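Local coordinates for protein LacI family sugar-binding transcriptional regulator (Enterococcus faecalis V583, PDB 4RK0) that probably binds operator DNA to control transcription, and holds ribose in the sugar-binding cleft of its LacI-type regulatory region, at residues Q114-H119 with T227-P232; K118-Q123 with S209-D214; I182-I185 with I189-G192. One frame throughout, in Å; residues are numbered along the deposited sequence.

Interaction 1 (Q114-H119 with T227-P232); sequences QLAAKH and TTIAQP. With RIB (alpha-D-ribofuranose), chain E.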
ATOM      1  N   GLN A 114     -11.778  -6.510 -22.769  1.00 27.08           N
ATOM      2  CA  GLN A 114     -12.593  -7.521 -23.449  1.00 30.82           C
ATOM      3  C   GLN A 114     -13.139  -8.581 -22.475  1.00 25.60           C
ATOM      4  O   GLN A 114     -14.281  -8.941 -22.538  1.00 26.60           O
ATOM      5  CB  GLN A 114     -11.770  -8.209 -24.524  1.00 32.51           C
ATOM      6  CG  GLN A 114     -11.534  -7.339 -25.730  1.00 34.81           C
ATOM      7  CD  GLN A 114     -10.932  -8.119 -26.890  1.00 47.65           C
ATOM      8  OE1 GLN A 114     -10.236  -9.111 -26.697  1.00 36.55           O
ATOM      9  NE2 GLN A 114     -11.194  -7.661 -28.104  1.00 34.55           N
ATOM     10  N   LEU A 115     -12.304  -9.052 -21.556  1.00 28.91           N
ATOM     11  CA  LEU A 115     -12.737 -10.088 -20.615  1.00 22.98           C
ATOM     12  C   LEU A 115     -13.790  -9.571 -19.662  1.00 28.46           C
ATOM     13  O   LEU A 115     -14.720 -10.295 -19.326  1.00 29.86           O
ATOM     14  CB  LEU A 115     -11.556 -10.554 -19.784  1.00 28.41           C
ATOM     15  CG  LEU A 115     -10.546 -11.418 -20.508  1.00 27.60           C
ATOM     16  CD1 LEU A 115      -9.309 -11.677 -19.641  1.00 33.12           C
ATOM     17  CD2 LEU A 115     -11.167 -12.721 -20.966  1.00 35.55           C
ATOM     18  N   ALA A 116     -13.652  -8.303 -19.272  1.00 25.51           N
ATOM     19  CA  ALA A 116     -14.604  -7.657 -18.370  1.00 24.07           C
ATOM     20  C   ALA A 116     -15.949  -7.539 -19.060  1.00 29.73           C
ATOM     21  O   ALA A 116     -16.981  -7.928 -18.513  1.00 29.95           O
ATOM     22  CB  ALA A 116     -14.047  -6.289 -17.920  1.00 24.92           C
ATOM     23  N   ALA A 117     -15.932  -7.030 -20.284  1.00 30.13           N
ATOM     24  CA  ALA A 117     -17.125  -7.010 -21.120  1.00 27.74           C
ATOM     25  C   ALA A 117     -17.774  -8.389 -21.292  1.00 29.76           C
ATOM     26  O   ALA A 117     -18.981  -8.479 -21.224  1.00 29.47           O
ATOM     27  CB  ALA A 117     -16.793  -6.426 -22.478  1.00 32.99           C
ATOM     28  N   LYS A 118     -16.970  -9.434 -21.510  1.00 24.80           N
ATOM     29  CA  LYS A 118     -17.476 -10.760 -21.801  1.00 34.24           C
ATOM     30  C   LYS A 118     -18.150 -11.270 -20.569  1.00 33.29           C
ATOM     31  O   LYS A 118     -19.172 -11.909 -20.637  1.00 28.47           O
ATOM     32  CB  LYS A 118     -16.373 -11.757 -22.160  1.00 34.47           C
ATOM     33  CG  LYS A 118     -15.897 -11.742 -23.608  1.00 73.53           C
ATOM     34  CD  LYS A 118     -14.995 -12.951 -23.858  1.00105.01           C
ATOM     35  CE  LYS A 118     -14.149 -12.792 -25.107  1.00106.81           C
ATOM     36  NZ  LYS A 118     -14.987 -12.546 -26.313  1.00 80.04           N
ATOM     37  N   HIS A 119     -17.549 -10.994 -19.431  1.00 32.59           N
ATOM     38  CA  HIS A 119     -18.151 -11.424 -18.199  1.00 29.14           C
ATOM     39  C   HIS A 119     -19.520 -10.805 -17.955  1.00 29.57           C
ATOM     40  O   HIS A 119     -20.470 -11.522 -17.594  1.00 29.66           O
ATOM     41  CB  HIS A 119     -17.233 -11.100 -17.049  1.00 32.43           C
ATOM     42  CG  HIS A 119     -17.783 -11.550 -15.755  1.00 33.30           C
ATOM     43  ND1 HIS A 119     -17.925 -12.880 -15.446  1.00 32.57           N
ATOM     44  CD2 HIS A 119     -18.315 -10.857 -14.722  1.00 32.68           C
ATOM     45  CE1 HIS A 119     -18.476 -12.989 -14.251  1.00 38.59           C
ATOM     46  NE2 HIS A 119     -18.743 -11.778 -13.805  1.00 32.98           N
ATOM     47  N   THR A 227     -14.836  -9.606  -8.063  1.00 29.18           N
ATOM     48  CA  THR A 227     -14.550 -10.156  -9.373  1.00 22.89           C
ATOM     49  C   THR A 227     -13.778  -9.096 -10.084  1.00 27.64           C
ATOM     50  O   THR A 227     -14.168  -7.910 -10.054  1.00 24.44           O
ATOM     51  CB  THR A 227     -15.861 -10.481 -10.111  1.00 25.57           C
ATOM     52  OG1 THR A 227     -16.525 -11.567  -9.454  1.00 27.77           O
ATOM     53  CG2 THR A 227     -15.607 -10.869 -11.591  1.00 26.11           C
ATOM     54  N   THR A 228     -12.693  -9.497 -10.736  1.00 22.62           N
ATOM     55  CA  THR A 228     -11.742  -8.528 -11.249  1.00 19.38           C
ATOM     56  C   THR A 228     -10.872  -9.117 -12.358  1.00 26.39           C
ATOM     57  O   THR A 228     -10.913 -10.307 -12.621  1.00 31.42           O
ATOM     58  CB  THR A 228     -10.840  -8.040 -10.089  1.00 24.04           C
ATOM     59  OG1 THR A 228     -10.127  -6.903 -10.528  1.00 24.17           O
ATOM     60  CG2 THR A 228      -9.883  -9.124  -9.592  1.00 25.15           C
ATOM     61  N   ILE A 229     -10.134  -8.258 -13.035  1.00 28.68           N
ATOM     62  CA  ILE A 229      -9.139  -8.676 -14.015  1.00 18.30           C
ATOM     63  C   ILE A 229      -7.799  -8.627 -13.374  1.00 22.27           C
ATOM     64  O   ILE A 229      -7.404  -7.576 -12.885  1.00 26.82           O
ATOM     65  CB  ILE A 229      -9.132  -7.720 -15.227  1.00 24.12           C
ATOM     66  CG1 ILE A 229     -10.471  -7.726 -15.928  1.00 22.75           C
ATOM     67  CG2 ILE A 229      -8.018  -8.134 -16.200  1.00 36.54           C
ATOM     68  CD1 ILE A 229     -11.077  -9.076 -16.225  1.00 29.47           C
ATOM     69  N   ALA A 230      -7.086  -9.752 -13.351  1.00 23.18           N
ATOM     70  CA  ALA A 230      -5.809  -9.805 -12.689  1.00 24.21           C
ATOM     71  C   ALA A 230      -4.656  -9.379 -13.600  1.00 26.61           C
ATOM     72  O   ALA A 230      -4.469  -9.931 -14.673  1.00 28.56           O
ATOM     73  CB  ALA A 230      -5.512 -11.218 -12.160  1.00 28.48           C
ATOM     74  N   GLN A 231      -3.886  -8.411 -13.127  1.00 24.79           N
ATOM     75  CA  GLN A 231      -2.581  -8.071 -13.705  1.00 33.01           C
ATOM     76  C   GLN A 231      -1.492  -8.754 -12.906  1.00 32.23           C
ATOM     77  O   GLN A 231      -1.571  -8.772 -11.699  1.00 28.77           O
ATOM     78  CB  GLN A 231      -2.295  -6.570 -13.608  1.00 27.87           C
ATOM     79  CG  GLN A 231      -3.218  -5.681 -14.434  1.00 24.26           C
ATOM     80  CD  GLN A 231      -2.602  -4.322 -14.640  1.00 28.52           C
ATOM     81  OE1 GLN A 231      -1.547  -4.204 -15.283  1.00 31.74           O
ATOM     82  NE2 GLN A 231      -3.211  -3.289 -14.056  1.00 26.35           N
ATOM     83  N   PRO A 232      -0.445  -9.264 -13.581  1.00 26.90           N
ATOM     84  CA  PRO A 232       0.656  -9.940 -12.913  1.00 31.65           C
ATOM     85  C   PRO A 232       1.700  -8.956 -12.454  1.00 30.64           C
ATOM     86  O   PRO A 232       2.785  -8.883 -13.034  1.00 33.42           O
ATOM     87  CB  PRO A 232       1.189 -10.894 -14.001  1.00 35.34           C
ATOM     88  CG  PRO A 232       0.882 -10.197 -15.293  1.00 32.33           C
ATOM     89  CD  PRO A 232      -0.424  -9.470 -15.045  1.00 34.36           C
TER
HETATM   90  O5  RIB E 401      -4.713   0.375 -10.061  1.00 29.42           O
HETATM   91  C5  RIB E 401      -3.781   1.377 -10.437  1.00 42.42           C
HETATM   92  C4  RIB E 401      -3.920   1.502 -11.892  1.00 60.23           C
HETATM   93  O4  RIB E 401      -3.147   2.584 -12.471  1.00 31.87           O
HETATM   94  C3  RIB E 401      -3.451   0.101 -12.231  1.00 24.60           C
HETATM   95  O3  RIB E 401      -4.602  -0.471 -12.856  1.00 23.42           O
HETATM   96  C2  RIB E 401      -2.209   0.408 -13.071  1.00 23.02           C
HETATM   97  O2  RIB E 401      -2.189  -0.332 -14.267  1.00 22.43           O
HETATM   98  C1  RIB E 401      -2.110   1.937 -13.222  1.00 43.37           C
HETATM   99  O1  RIB E 401      -1.963   2.337 -14.573  1.00 33.90           O

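Interaction 2 (K118-Q123 with S209-D214); sequences KHLQEQ and SIIGYD. With RIB (alpha-D-ribofuranose), chain E.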
ATOM      1  N   LYS A 118     -16.970  -9.434 -21.510  1.00 24.80           N
ATOM      2  CA  LYS A 118     -17.476 -10.760 -21.801  1.00 34.24           C
ATOM      3  C   LYS A 118     -18.150 -11.270 -20.569  1.00 33.29           C
ATOM      4  O   LYS A 118     -19.172 -11.909 -20.637  1.00 28.47           O
ATOM      5  CB  LYS A 118     -16.373 -11.757 -22.160  1.00 34.47           C
ATOM      6  CG  LYS A 118     -15.897 -11.742 -23.608  1.00 73.53           C
ATOM      7  CD  LYS A 118     -14.995 -12.951 -23.858  1.00105.01           C
ATOM      8  CE  LYS A 118     -14.149 -12.792 -25.107  1.00106.81           C
ATOM      9  NZ  LYS A 118     -14.987 -12.546 -26.313  1.00 80.04           N
ATOM     10  N   HIS A 119     -17.549 -10.994 -19.431  1.00 32.59           N
ATOM     11  CA  HIS A 119     -18.151 -11.424 -18.199  1.00 29.14           C
ATOM     12  C   HIS A 119     -19.520 -10.805 -17.955  1.00 29.57           C
ATOM     13  O   HIS A 119     -20.470 -11.522 -17.594  1.00 29.66           O
ATOM     14  CB  HIS A 119     -17.233 -11.100 -17.049  1.00 32.43           C
ATOM     15  CG  HIS A 119     -17.783 -11.550 -15.755  1.00 33.30           C
ATOM     16  ND1 HIS A 119     -17.925 -12.880 -15.446  1.00 32.57           N
ATOM     17  CD2 HIS A 119     -18.315 -10.857 -14.722  1.00 32.68           C
ATOM     18  CE1 HIS A 119     -18.476 -12.989 -14.251  1.00 38.59           C
ATOM     19  NE2 HIS A 119     -18.743 -11.778 -13.805  1.00 32.98           N
ATOM     20  N   LEU A 120     -19.632  -9.479 -18.114  1.00 33.50           N
ATOM     21  CA  LEU A 120     -20.933  -8.813 -17.870  1.00 29.11           C
ATOM     22  C   LEU A 120     -21.981  -9.277 -18.875  1.00 32.66           C
ATOM     23  O   LEU A 120     -23.154  -9.440 -18.537  1.00 31.62           O
ATOM     24  CB  LEU A 120     -20.824  -7.293 -17.873  1.00 27.38           C
ATOM     25  CG  LEU A 120     -20.058  -6.665 -16.679  1.00 29.70           C
ATOM     26  CD1 LEU A 120     -19.882  -5.173 -16.830  1.00 31.88           C
ATOM     27  CD2 LEU A 120     -20.762  -6.997 -15.358  1.00 36.03           C
ATOM     28  N   GLN A 121     -21.558  -9.524 -20.101  1.00 30.52           N
ATOM     29  CA  GLN A 121     -22.464 -10.156 -21.095  1.00 29.37           C
ATOM     30  C   GLN A 121     -22.934 -11.561 -20.674  1.00 25.36           C
ATOM     31  O   GLN A 121     -24.126 -11.864 -20.788  1.00 29.67           O
ATOM     32  CB  GLN A 121     -21.744 -10.206 -22.465  1.00 35.39           C
ATOM     33  CG  GLN A 121     -22.622 -10.313 -23.704  1.00 88.88           C
ATOM     34  CD  GLN A 121     -21.794 -10.316 -24.988  1.00 52.39           C
ATOM     35  OE1 GLN A 121     -20.617  -9.933 -24.984  1.00 64.70           O
ATOM     36  NE2 GLN A 121     -22.401 -10.746 -26.087  1.00193.94           N
ATOM     37  N   GLU A 122     -22.010 -12.439 -20.262  1.00 26.05           N
ATOM     38  CA  GLU A 122     -22.388 -13.747 -19.712  1.00 31.99           C
ATOM     39  C   GLU A 122     -23.411 -13.648 -18.548  1.00 32.39           C
ATOM     40  O   GLU A 122     -24.312 -14.456 -18.442  1.00 37.78           O
ATOM     41  CB  GLU A 122     -21.149 -14.512 -19.253  1.00 35.63           C
ATOM     42  CG  GLU A 122     -21.396 -15.965 -18.930  1.00 46.66           C
ATOM     43  CD  GLU A 122     -20.340 -16.538 -18.011  1.00 72.02           C
ATOM     44  OE1 GLU A 122     -19.628 -17.460 -18.449  1.00 72.63           O
ATOM     45  OE2 GLU A 122     -20.220 -16.065 -16.856  1.00 82.15           O
ATOM     46  N   GLN A 123     -23.300 -12.611 -17.736  1.00 31.74           N
ATOM     47  CA  GLN A 123     -24.263 -12.341 -16.671  1.00 34.36           C
ATOM     48  C   GLN A 123     -25.473 -11.544 -17.160  1.00 34.24           C
ATOM     49  O   GLN A 123     -26.302 -11.102 -16.373  1.00 33.60           O
ATOM     50  CB  GLN A 123     -23.560 -11.593 -15.543  1.00 25.08           C
ATOM     51  CG  GLN A 123     -22.373 -12.333 -14.930  1.00 31.20           C
ATOM     52  CD  GLN A 123     -22.774 -13.501 -14.038  1.00 46.06           C
ATOM     53  OE1 GLN A 123     -23.542 -14.377 -14.423  1.00 36.70           O
ATOM     54  NE2 GLN A 123     -22.251 -13.510 -12.837  1.00 32.69           N
ATOM     55  N   SER A 209     -24.016  -5.390 -10.099  1.00 37.78           N
ATOM     56  CA  SER A 209     -22.910  -6.277 -10.387  1.00 32.11           C
ATOM     57  C   SER A 209     -21.750  -5.368 -10.664  1.00 26.38           C
ATOM     58  O   SER A 209     -21.888  -4.400 -11.432  1.00 30.12           O
ATOM     59  CB  SER A 209     -23.225  -7.148 -11.625  1.00 32.77           C
ATOM     60  OG  SER A 209     -24.081  -8.230 -11.314  1.00 31.84           O
ATOM     61  N   ILE A 210     -20.618  -5.659 -10.025  1.00 29.73           N
ATOM     62  CA  ILE A 210     -19.407  -4.907 -10.218  1.00 30.37           C
ATOM     63  C   ILE A 210     -18.232  -5.806 -10.549  1.00 30.90           C
ATOM     64  O   ILE A 210     -17.993  -6.807  -9.883  1.00 28.29           O
ATOM     65  CB  ILE A 210     -19.030  -4.121  -8.935  1.00 28.01           C
ATOM     66  CG1 ILE A 210     -20.208  -3.209  -8.548  1.00 32.33           C
ATOM     67  CG2 ILE A 210     -17.732  -3.345  -9.129  1.00 25.13           C
ATOM     68  CD1 ILE A 210     -20.020  -2.390  -7.289  1.00 53.06           C
ATOM     69  N   ILE A 211     -17.458  -5.365 -11.539  1.00 24.02           N
ATOM     70  CA  ILE A 211     -16.172  -5.973 -11.876  1.00 25.62           C
ATOM     71  C   ILE A 211     -15.094  -4.894 -11.854  1.00 25.81           C
ATOM     72  O   ILE A 211     -15.268  -3.792 -12.435  1.00 25.91           O
ATOM     73  CB  ILE A 211     -16.173  -6.680 -13.267  1.00 30.86           C
ATOM     74  CG1 ILE A 211     -14.798  -7.296 -13.576  1.00 25.07           C
ATOM     75  CG2 ILE A 211     -16.565  -5.724 -14.382  1.00 30.34           C
ATOM     76  CD1 ILE A 211     -14.869  -8.393 -14.628  1.00 27.96           C
ATOM     77  N   GLY A 212     -13.993  -5.226 -11.185  1.00 22.94           N
ATOM     78  CA  GLY A 212     -12.862  -4.380 -11.015  1.00 21.04           C
ATOM     79  C   GLY A 212     -11.726  -4.621 -11.989  1.00 22.07           C
ATOM     80  O   GLY A 212     -11.885  -5.317 -12.977  1.00 28.68           O
ATOM     81  N   TYR A 213     -10.561  -4.050 -11.679  1.00 24.48           N
ATOM     82  CA  TYR A 213      -9.361  -4.299 -12.423  1.00 26.77           C
ATOM     83  C   TYR A 213      -8.095  -4.193 -11.544  1.00 23.34           C
ATOM     84  O   TYR A 213      -7.872  -3.188 -10.858  1.00 28.10           O
ATOM     85  CB  TYR A 213      -9.300  -3.332 -13.599  1.00 21.12           C
ATOM     86  CG  TYR A 213      -8.512  -3.842 -14.792  1.00 18.23           C
ATOM     87  CD1 TYR A 213      -7.116  -3.895 -14.768  1.00 21.36           C
ATOM     88  CD2 TYR A 213      -9.154  -4.237 -15.959  1.00 26.22           C
ATOM     89  CE1 TYR A 213      -6.394  -4.368 -15.864  1.00 22.05           C
ATOM     90  CE2 TYR A 213      -8.421  -4.658 -17.072  1.00 22.69           C
ATOM     91  CZ  TYR A 213      -7.040  -4.735 -16.999  1.00 30.75           C
ATOM     92  OH  TYR A 213      -6.290  -5.200 -18.075  1.00 31.39           O
ATOM     93  N   ASP A 214      -7.301  -5.254 -11.574  1.00 20.25           N
ATOM     94  CA  ASP A 214      -5.936  -5.374 -11.008  1.00 20.00           C
ATOM     95  C   ASP A 214      -5.737  -6.681 -10.248  1.00 26.59           C
ATOM     96  O   ASP A 214      -4.675  -7.294 -10.314  1.00 21.95           O
ATOM     97  CB  ASP A 214      -5.512  -4.265 -10.054  1.00 22.80           C
ATOM     98  CG  ASP A 214      -5.222  -2.919 -10.735  1.00 23.31           C
ATOM     99  OD1 ASP A 214      -4.980  -2.879 -11.964  1.00 25.40           O
ATOM    100  OD2 ASP A 214      -5.125  -1.907  -9.987  1.00 27.00           O
TER
HETATM  101  O5  RIB E 401      -4.713   0.375 -10.061  1.00 29.42           O
HETATM  102  C5  RIB E 401      -3.781   1.377 -10.437  1.00 42.42           C
HETATM  103  C4  RIB E 401      -3.920   1.502 -11.892  1.00 60.23           C
HETATM  104  O4  RIB E 401      -3.147   2.584 -12.471  1.00 31.87           O
HETATM  105  C3  RIB E 401      -3.451   0.101 -12.231  1.00 24.60           C
HETATM  106  O3  RIB E 401      -4.602  -0.471 -12.856  1.00 23.42           O
HETATM  107  C2  RIB E 401      -2.209   0.408 -13.071  1.00 23.02           C
HETATM  108  O2  RIB E 401      -2.189  -0.332 -14.267  1.00 22.43           O
HETATM  109  C1  RIB E 401      -2.110   1.937 -13.222  1.00 43.37           C
HETATM  110  O1  RIB E 401      -1.963   2.337 -14.573  1.00 33.90           O

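Interaction 3 (I182-I185 with I189-G192); sequences IFAI and IAFG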
ATOM      1  N   ILE A 182     -21.387  -2.625 -13.436  1.00 26.39           N
ATOM      2  CA  ILE A 182     -20.438  -1.533 -13.421  1.00 28.18           C
ATOM      3  C   ILE A 182     -19.066  -2.114 -13.637  1.00 26.75           C
ATOM      4  O   ILE A 182     -18.698  -3.070 -12.957  1.00 28.29           O
ATOM      5  CB  ILE A 182     -20.449  -0.754 -12.083  1.00 24.43           C
ATOM      6  CG1 ILE A 182     -21.844  -0.269 -11.736  1.00 26.28           C
ATOM      7  CG2 ILE A 182     -19.455   0.402 -12.093  1.00 24.89           C
ATOM      8  CD1 ILE A 182     -22.017   0.004 -10.244  1.00 28.71           C
ATOM      9  N   PHE A 183     -18.335  -1.577 -14.624  1.00 24.10           N
ATOM     10  CA  PHE A 183     -16.896  -1.883 -14.786  1.00 26.08           C
ATOM     11  C   PHE A 183     -16.086  -0.771 -14.158  1.00 31.94           C
ATOM     12  O   PHE A 183     -16.047   0.334 -14.688  1.00 25.07           O
ATOM     13  CB  PHE A 183     -16.539  -2.085 -16.304  1.00 20.84           C
ATOM     14  CG  PHE A 183     -15.093  -2.373 -16.593  1.00 26.53           C
ATOM     15  CD1 PHE A 183     -14.262  -3.045 -15.705  1.00 22.98           C
ATOM     16  CD2 PHE A 183     -14.558  -1.992 -17.842  1.00 32.14           C
ATOM     17  CE1 PHE A 183     -12.937  -3.296 -16.022  1.00 24.49           C
ATOM     18  CE2 PHE A 183     -13.252  -2.246 -18.160  1.00 24.18           C
ATOM     19  CZ  PHE A 183     -12.421  -2.911 -17.262  1.00 26.39           C
ATOM     20  N   ALA A 184     -15.441  -1.053 -13.020  1.00 21.96           N
ATOM     21  CA  ALA A 184     -14.582  -0.108 -12.370  1.00 28.22           C
ATOM     22  C   ALA A 184     -13.191  -0.281 -12.944  1.00 30.77           C
ATOM     23  O   ALA A 184     -12.659  -1.387 -12.939  1.00 27.78           O
ATOM     24  CB  ALA A 184     -14.562  -0.335 -10.875  1.00 27.93           C
ATOM     25  N   ILE A 185     -12.593   0.806 -13.427  1.00 24.54           N
ATOM     26  CA  ILE A 185     -11.371   0.675 -14.218  1.00 22.89           C
ATOM     27  C   ILE A 185     -10.160   0.338 -13.371  1.00 24.00           C
ATOM     28  O   ILE A 185      -9.123  -0.040 -13.899  1.00 27.49           O
ATOM     29  CB  ILE A 185     -11.152   1.905 -15.127  1.00 22.60           C
ATOM     30  CG1 ILE A 185     -10.739   1.486 -16.521  1.00 29.74           C
ATOM     31  CG2 ILE A 185     -10.150   2.843 -14.529  1.00 26.52           C
ATOM     32  CD1 ILE A 185     -11.874   0.958 -17.330  1.00 38.14           C
ATOM     33  N   ILE A 189     -11.136   2.191  -7.382  1.00 24.53           N
ATOM     34  CA  ILE A 189     -12.462   2.723  -7.716  1.00 25.16           C
ATOM     35  C   ILE A 189     -13.593   1.809  -7.239  1.00 25.37           C
ATOM     36  O   ILE A 189     -14.619   2.292  -6.737  1.00 27.65           O
ATOM     37  CB  ILE A 189     -12.622   2.961  -9.219  1.00 23.60           C
ATOM     38  CG1 ILE A 189     -11.740   4.140  -9.604  1.00 24.41           C
ATOM     39  CG2 ILE A 189     -14.070   3.243  -9.581  1.00 29.88           C
ATOM     40  CD1 ILE A 189     -11.733   4.492 -11.087  1.00 25.60           C
ATOM     41  N   ALA A 190     -13.458   0.509  -7.498  1.00 26.23           N
ATOM     42  CA  ALA A 190     -14.445  -0.463  -7.094  1.00 29.47           C
ATOM     43  C   ALA A 190     -14.687  -0.438  -5.574  1.00 26.15           C
ATOM     44  O   ALA A 190     -15.833  -0.567  -5.117  1.00 24.23           O
ATOM     45  CB  ALA A 190     -13.992  -1.864  -7.475  1.00 29.09           C
ATOM     46  N   PHE A 191     -13.614  -0.338  -4.811  1.00 23.91           N
ATOM     47  CA  PHE A 191     -13.777  -0.247  -3.345  1.00 25.42           C
ATOM     48  C   PHE A 191     -14.576   0.988  -2.957  1.00 21.60           C
ATOM     49  O   PHE A 191     -15.407   0.961  -2.011  1.00 24.64           O
ATOM     50  CB  PHE A 191     -12.448  -0.295  -2.589  1.00 25.32           C
ATOM     51  CG  PHE A 191     -11.618  -1.513  -2.876  1.00 27.44           C
ATOM     52  CD1 PHE A 191     -12.210  -2.729  -3.242  1.00 23.06           C
ATOM     53  CD2 PHE A 191     -10.238  -1.435  -2.802  1.00 24.00           C
ATOM     54  CE1 PHE A 191     -11.438  -3.843  -3.532  1.00 24.44           C
ATOM     55  CE2 PHE A 191      -9.467  -2.540  -3.100  1.00 24.36           C
ATOM     56  CZ  PHE A 191     -10.073  -3.743  -3.463  1.00 22.65           C
ATOM     57  N   GLY A 192     -14.397   2.058  -3.702  1.00 23.46           N
ATOM     58  CA  GLY A 192     -15.135   3.299  -3.455  1.00 26.70           C
ATOM     59  C   GLY A 192     -16.606   3.137  -3.718  1.00 30.47           C
ATOM     60  O   GLY A 192     -17.435   3.584  -2.936  1.00 24.31           O
TER

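Interaction 1 (Q114-H119 with T227-P232)
I229 carries the apolar contact, reaching from strand 228-230 onto helix 109-122. Its CG1 lies anti to the carbonyl carbon (chi1 -61°), which sends the ethyl arm toward the helix; CD1 stops 3.9 Å from CB of L115 and 4.1 Å from the backbone N of A116. Behind that tip, CG1 of I229 rests 4.3 Å from CB of A116. V262 and L264 of strand 257-265 also pack on I229.

A turn further along the helix, H119 and T227 reach toward one another. The methyl CG2 of T227 meets the imidazole obliquely, 3.9 Å from NE2 of H119. The polar ends are held outside this pair: H119 NE2 by T270 OG1, and T227 OG1 by the backbone N of R267.

In this periplasmic-binding-protein-like fold the ribose lies between two lobes, as effectors do in LacI relatives, and the segment 227-232 runs from the packed interior of one lobe toward the sugar.

At the sugar end, Q231 NE2 donates to O2 of the ribose over 3.1 Å in a nearly straight bond (174°). T107 OG1 bonds OE1 of Q231, and D214 OD1 shares its NE2.

Interaction 2 (K118-Q123 with S209-D214)
L120 and I211 make the firm part of this contact, a helix packed over an edge strand of the four-stranded parallel sheet in the periplasmic-binding-protein-like fold. Helix 118-122 and strand 209-211 run nearly antiparallel, at 161°, with their axes 9.9 Å apart. That spacing leaves room for one layer of apolar side chains, and no hydrogen bond crosses between the segments.

The side chains of L120 and I211 meet at an oblique angle, with CD1 of L120 4.2 Å from CG2 of I211. I211 has CG1 anti to its backbone N (chi1 180°), and this CG1-CD1 arm departs to the other side from L120, where CD1 approaches CD2 of the H119 imidazole obliquely at 4.2 Å. The other leucine methyl, CD2 of L120, lies 4.5 Å from CB of S209. A116 and L264 also touch I211, continuing the apolar layer. On the ring of H119, CG of Q123 covers one face, 3.8 Å above the plane and displaced toward the rim. NE2 of H119 and NE2 of Q123 both hydrogen-bond to OG1 of T270, tying the end of the helix to the C-terminal part of the chain.

The other flank of the helix is quite different: K118, Q121 and E122 are exposed and make no contact with the strand segment, and Q121 is poorly ordered. Beyond the strand, the chain leaves the helix altogether and runs through G212 and Y213 to the sugar. There the carboxylate of D214 meets the ribose. OD2 lies implausibly close to O5, so a bond between them is doubtful, but OD1 of D214 accepts a hydrogen bond from O3 of the ribose at 2.6 Å.

Interaction 3 (I182-I185 with I189-G192)
Strand 181-184 ends where helix 187-199 is about to begin, and the backbones come closest at A184 and A190, whose CA atoms lie 5.3 Å apart. This is the strand-to-helix connection of a beta-alpha-beta unit, in which the helix leads on to strand 209-211, the next strand of the parallel sheet. With alanine at both positions, the short turn can bring the backbones this close.

A184 points its methyl toward the helix, where it is met from two positions. CB of A184 is 3.8 Å from CB of A190 and 3.7 Å from the backbone N of that residue, while CG2 of I189 approaches the same methyl at 3.8 Å. With CG1 of I189 anti to the carbonyl carbon (chi1 -70°), its branches divide the work: CG2 serves A184, and the long arm extends to I185. There the two isoleucine chains run alongside each other in the same direction. Strand 127-132 packs alongside both, V130 and M132 touching I185 and V131 touching I189.

The polar groups are backbone atoms with outside partners, and both partners belong to the ribose pocket. N of I189 is hydrogen-bonded to OD1 of N186, and O of I185 to NH1 of R143; N186 and R143 each also bond the sugar. Between the two isoleucines, CD1 of I189 meets CG2 of I185 at 4.1 Å.

Overall arrangement
From the N terminus, the chain passes through five strands of the seven-stranded sheet before it reaches helix 109-122, where interactions 1 and 2 both start and share K118 and H119. It then builds strands 127-132 and 154-159 before strand 181-184, and interaction 3 closes the shortest loop, just across the turn into helix 187-199. Strand 209-211 closes interaction 2, and segment 227-232 closes interaction 1, so interaction 3 nests inside both. Strands 181-184 and 209-211 are sheet neighbours, joining interactions 2 and 3 by backbone bonds such as S209 O to I182 N. Interactions 1 and 2 meet at I229 and D214, and both run out to the ribose, through Q231 and D214.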